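Local coordinates for protein alternansucrase (Leuconostoc mesenteroides, PDB 6HVG) that is a large multidomain enzyme of glycoside hydrolase family 70, joining a circularly permuted catalytic barrel to repeats related to cell-wall-binding modules, at residues Asp407-Ala412 with Asn1268-Ile1273. Residues are numbered along the deposited sequence; the frame is centred on the assembly and turned at random.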
ATOM      1  N   ASP A 407       6.136  -6.073 -31.234  1.00 49.37           N
ATOM      2  CA  ASP A 407       5.702  -7.429 -31.662  1.00 53.77           C
ATOM      3  C   ASP A 407       4.702  -7.423 -32.798  1.00 50.71           C
ATOM      4  O   ASP A 407       3.805  -8.269 -32.850  1.00 51.76           O
ATOM      5  CB  ASP A 407       5.162  -8.256 -30.474  1.00 55.61           C
ATOM      6  CG  ASP A 407       6.253  -8.653 -29.494  1.00 58.50           C
ATOM      7  OD1 ASP A 407       7.448  -8.489 -29.830  1.00 60.40           O
ATOM      8  OD2 ASP A 407       5.913  -9.134 -28.391  1.00 62.28           O
ATOM      9  N   GLY A 408       4.879  -6.474 -33.710  1.00 51.13           N
ATOM     10  CA  GLY A 408       3.994  -6.338 -34.861  1.00 55.68           C
ATOM     11  C   GLY A 408       2.821  -5.396 -34.683  1.00 55.02           C
ATOM     12  O   GLY A 408       2.296  -4.863 -35.654  1.00 60.63           O
ATOM     13  N   TYR A 409       2.391  -5.202 -33.446  1.00 54.95           N
ATOM     14  CA  TYR A 409       1.245  -4.362 -33.172  1.00 52.97           C
ATOM     15  C   TYR A 409       1.630  -2.892 -33.220  1.00 52.29           C
ATOM     16  O   TYR A 409       2.818  -2.569 -33.135  1.00 51.44           O
ATOM     17  CB  TYR A 409       0.687  -4.697 -31.813  1.00 50.28           C
ATOM     18  CG  TYR A 409       0.098  -6.063 -31.756  1.00 48.33           C
ATOM     19  CD1 TYR A 409      -1.217  -6.288 -32.108  1.00 47.49           C
ATOM     20  CD2 TYR A 409       0.861  -7.140 -31.378  1.00 50.70           C
ATOM     21  CE1 TYR A 409      -1.761  -7.550 -32.071  1.00 47.31           C
ATOM     22  CE2 TYR A 409       0.321  -8.413 -31.327  1.00 49.71           C
ATOM     23  CZ  TYR A 409      -0.992  -8.607 -31.675  1.00 48.00           C
ATOM     24  OH  TYR A 409      -1.542  -9.863 -31.619  1.00 48.42           O
ATOM     25  N   LEU A 410       0.626  -2.024 -33.377  1.00 47.49           N
ATOM     26  CA  LEU A 410       0.844  -0.594 -33.436  1.00 48.29           C
ATOM     27  C   LEU A 410       0.393   0.062 -32.150  1.00 46.12           C
ATOM     28  O   LEU A 410      -0.436  -0.476 -31.454  1.00 50.18           O
ATOM     29  CB  LEU A 410       0.060   0.025 -34.593  1.00 51.32           C
ATOM     30  CG  LEU A 410       0.177  -0.611 -35.973  1.00 52.56           C
ATOM     31  CD1 LEU A 410      -0.616   0.210 -36.958  1.00 52.89           C
ATOM     32  CD2 LEU A 410       1.619  -0.726 -36.425  1.00 54.13           C
ATOM     33  N   THR A 411       0.929   1.241 -31.860  1.00 44.60           N
ATOM     34  CA  THR A 411       0.587   1.977 -30.659  1.00 45.08           C
ATOM     35  C   THR A 411       0.131   3.390 -31.008  1.00 44.70           C
ATOM     36  O   THR A 411       0.354   3.851 -32.094  1.00 44.06           O
ATOM     37  CB  THR A 411       1.791   2.013 -29.644  1.00 45.20           C
ATOM     38  OG1 THR A 411       2.932   2.670 -30.207  1.00 42.40           O
ATOM     39  CG2 THR A 411       2.218   0.606 -29.247  1.00 44.46           C
ATOM     40  N   ALA A 412      -0.486   4.076 -30.061  1.00 45.15           N
ATOM     41  CA  ALA A 412      -0.976   5.438 -30.289  1.00 49.93           C
ATOM     42  C   ALA A 412       0.134   6.408 -30.765  1.00 52.95           C
ATOM     43  O   ALA A 412      -0.108   7.291 -31.594  1.00 56.73           O
ATOM     44  CB  ALA A 412      -1.635   5.976 -29.020  1.00 49.67           C
ATOM     45  N   ASN A1268     -13.130  -5.529 -33.855  1.00 48.46           N
ATOM     46  CA  ASN A1268     -12.356  -5.785 -32.634  1.00 47.06           C
ATOM     47  C   ASN A1268     -11.022  -6.492 -32.866  1.00 49.60           C
ATOM     48  O   ASN A1268     -10.438  -6.989 -31.939  1.00 52.42           O
ATOM     49  CB  ASN A1268     -13.195  -6.509 -31.606  1.00 46.23           C
ATOM     50  CG  ASN A1268     -14.380  -5.676 -31.142  1.00 50.93           C
ATOM     51  OD1 ASN A1268     -14.214  -4.612 -30.533  1.00 50.59           O
ATOM     52  ND2 ASN A1268     -15.584  -6.185 -31.386  1.00 55.14           N
ATOM     53  N   GLN A1269     -10.523  -6.469 -34.098  1.00 51.26           N
ATOM     54  CA  GLN A1269      -9.231  -7.028 -34.432  1.00 50.15           C
ATOM     55  C   GLN A1269      -8.160  -5.959 -34.267  1.00 48.37           C
ATOM     56  O   GLN A1269      -8.397  -4.787 -34.557  1.00 45.26           O
ATOM     57  CB  GLN A1269      -9.247  -7.542 -35.872  1.00 55.60           C
ATOM     58  CG  GLN A1269      -7.984  -8.278 -36.288  1.00 57.10           C
ATOM     59  CD  GLN A1269      -8.059  -8.784 -37.701  1.00 55.12           C
ATOM     60  OE1 GLN A1269      -9.054  -8.587 -38.386  1.00 54.62           O
ATOM     61  NE2 GLN A1269      -6.993  -9.426 -38.154  1.00 54.73           N
ATOM     62  N   TYR A1270      -6.984  -6.362 -33.787  1.00 47.48           N
ATOM     63  CA  TYR A1270      -5.899  -5.416 -33.549  1.00 46.90           C
ATOM     64  C   TYR A1270      -5.056  -5.308 -34.802  1.00 45.00           C
ATOM     65  O   TYR A1270      -4.881  -6.282 -35.516  1.00 51.00           O
ATOM     66  CB  TYR A1270      -5.036  -5.862 -32.365  1.00 47.38           C
ATOM     67  CG  TYR A1270      -5.650  -5.665 -30.968  1.00 48.16           C
ATOM     68  CD1 TYR A1270      -6.450  -6.644 -30.389  1.00 47.54           C
ATOM     69  CD2 TYR A1270      -5.408  -4.516 -30.218  1.00 47.15           C
ATOM     70  CE1 TYR A1270      -6.989  -6.484 -29.125  1.00 43.43           C
ATOM     71  CE2 TYR A1270      -5.956  -4.355 -28.955  1.00 44.60           C
ATOM     72  CZ  TYR A1270      -6.728  -5.351 -28.420  1.00 43.21           C
ATOM     73  OH  TYR A1270      -7.286  -5.187 -27.187  1.00 48.33           O
ATOM     74  N   PHE A1271      -4.523  -4.134 -35.085  1.00 43.47           N
ATOM     75  CA  PHE A1271      -3.691  -3.993 -36.282  1.00 47.93           C
ATOM     76  C   PHE A1271      -2.377  -4.738 -36.100  1.00 49.02           C
ATOM     77  O   PHE A1271      -1.810  -4.754 -35.009  1.00 52.61           O
ATOM     78  CB  PHE A1271      -3.450  -2.507 -36.625  1.00 49.71           C
ATOM     79  CG  PHE A1271      -4.725  -1.713 -36.777  1.00 48.36           C
ATOM     80  CD1 PHE A1271      -5.636  -2.055 -37.763  1.00 46.84           C
ATOM     81  CD2 PHE A1271      -5.039  -0.685 -35.904  1.00 47.08           C
ATOM     82  CE1 PHE A1271      -6.819  -1.374 -37.890  1.00 48.20           C
ATOM     83  CE2 PHE A1271      -6.227   0.012 -36.038  1.00 46.52           C
ATOM     84  CZ  PHE A1271      -7.114  -0.330 -37.024  1.00 46.86           C
ATOM     85  N   ASN A1272      -1.901  -5.362 -37.171  1.00 50.63           N
ATOM     86  CA  ASN A1272      -0.622  -6.060 -37.144  1.00 53.32           C
ATOM     87  C   ASN A1272       0.076  -6.073 -38.499  1.00 56.85           C
ATOM     88  O   ASN A1272      -0.581  -6.109 -39.542  1.00 57.42           O
ATOM     89  CB  ASN A1272      -0.806  -7.497 -36.631  1.00 55.40           C
ATOM     90  CG  ASN A1272       0.475  -8.074 -36.043  1.00 56.76           C
ATOM     91  OD1 ASN A1272       1.300  -8.619 -36.757  1.00 57.29           O
ATOM     92  ND2 ASN A1272       0.655  -7.923 -34.740  1.00 59.95           N
ATOM     93  N   ILE A1273       1.410  -6.075 -38.469  1.00 58.82           N
ATOM     94  CA  ILE A1273       2.235  -6.018 -39.692  1.00 61.98           C
ATOM     95  C   ILE A1273       3.444  -6.973 -39.686  1.00 65.42           C
ATOM     96  O   ILE A1273       4.354  -6.821 -40.488  1.00 65.08           O
ATOM     97  CB  ILE A1273       2.778  -4.597 -39.898  1.00 61.14           C
ATOM     98  CG1 ILE A1273       3.356  -4.083 -38.582  1.00 61.95           C
ATOM     99  CG2 ILE A1273       1.685  -3.671 -40.420  1.00 59.76           C
ATOM    100  CD1 ILE A1273       4.551  -3.194 -38.750  1.00 64.76           C
TER
HETATM  101  O   HOH W   1      -2.354  -2.931 -33.251  1.00 42.17           O
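Phe-1271 O takes a hydrogen bond from water 1 at 2.6 Å, and the CA-H of Tyr-409 also points at it, with Tyr-409 CA 3.6 Å from Phe-1271 O. The same water accepts from Leu-410 N at 3.1 Å, bridging the two backbones. A direct backbone bond completes the polar link, Ile-1273 N donating to Gly-408 O at 3.2 Å; its N-H...O angle of 142° marks it as bent. Gly-408 O also receives a CA-H...O contact from Asn-1272 CA at 3.5 Å.

Asn-1272 ND2 lies 3.3 Å above the plane of the Tyr-409 ring, over its centre. The amide and ring planes are 82° apart, evidence of an amino-aromatic approach rather than a flat amide stack. CG of Asn-1272 stands anti to the backbone N (chi1 -156°), beside Gly-408, and OD1 accepts a hydrogen bond from Ala-1274 N.

Both segments are loops, separated by more than 850 residues. Their meeting fits the family 70 architecture, in which most domains are assembled from distant N- and C-terminal pieces of the chain.

At the edge of the Tyr-409 ring, near its plane, Tyr-1270 CB comes within 3.7 Å of Tyr-409 CE1. The ring also packs against Leu-1191 and Val-1169, and its hydroxyl is hydrogen-bonded to Arg-543 O. Leu-410 and Phe-1271 cross at about a right angle, Leu-410 CD1 resting 3.9 Å from Phe-1271 CB, while the Phe-1271 ring meets Phe-1280 nearly parallel and Trp-443 roughly perpendicular.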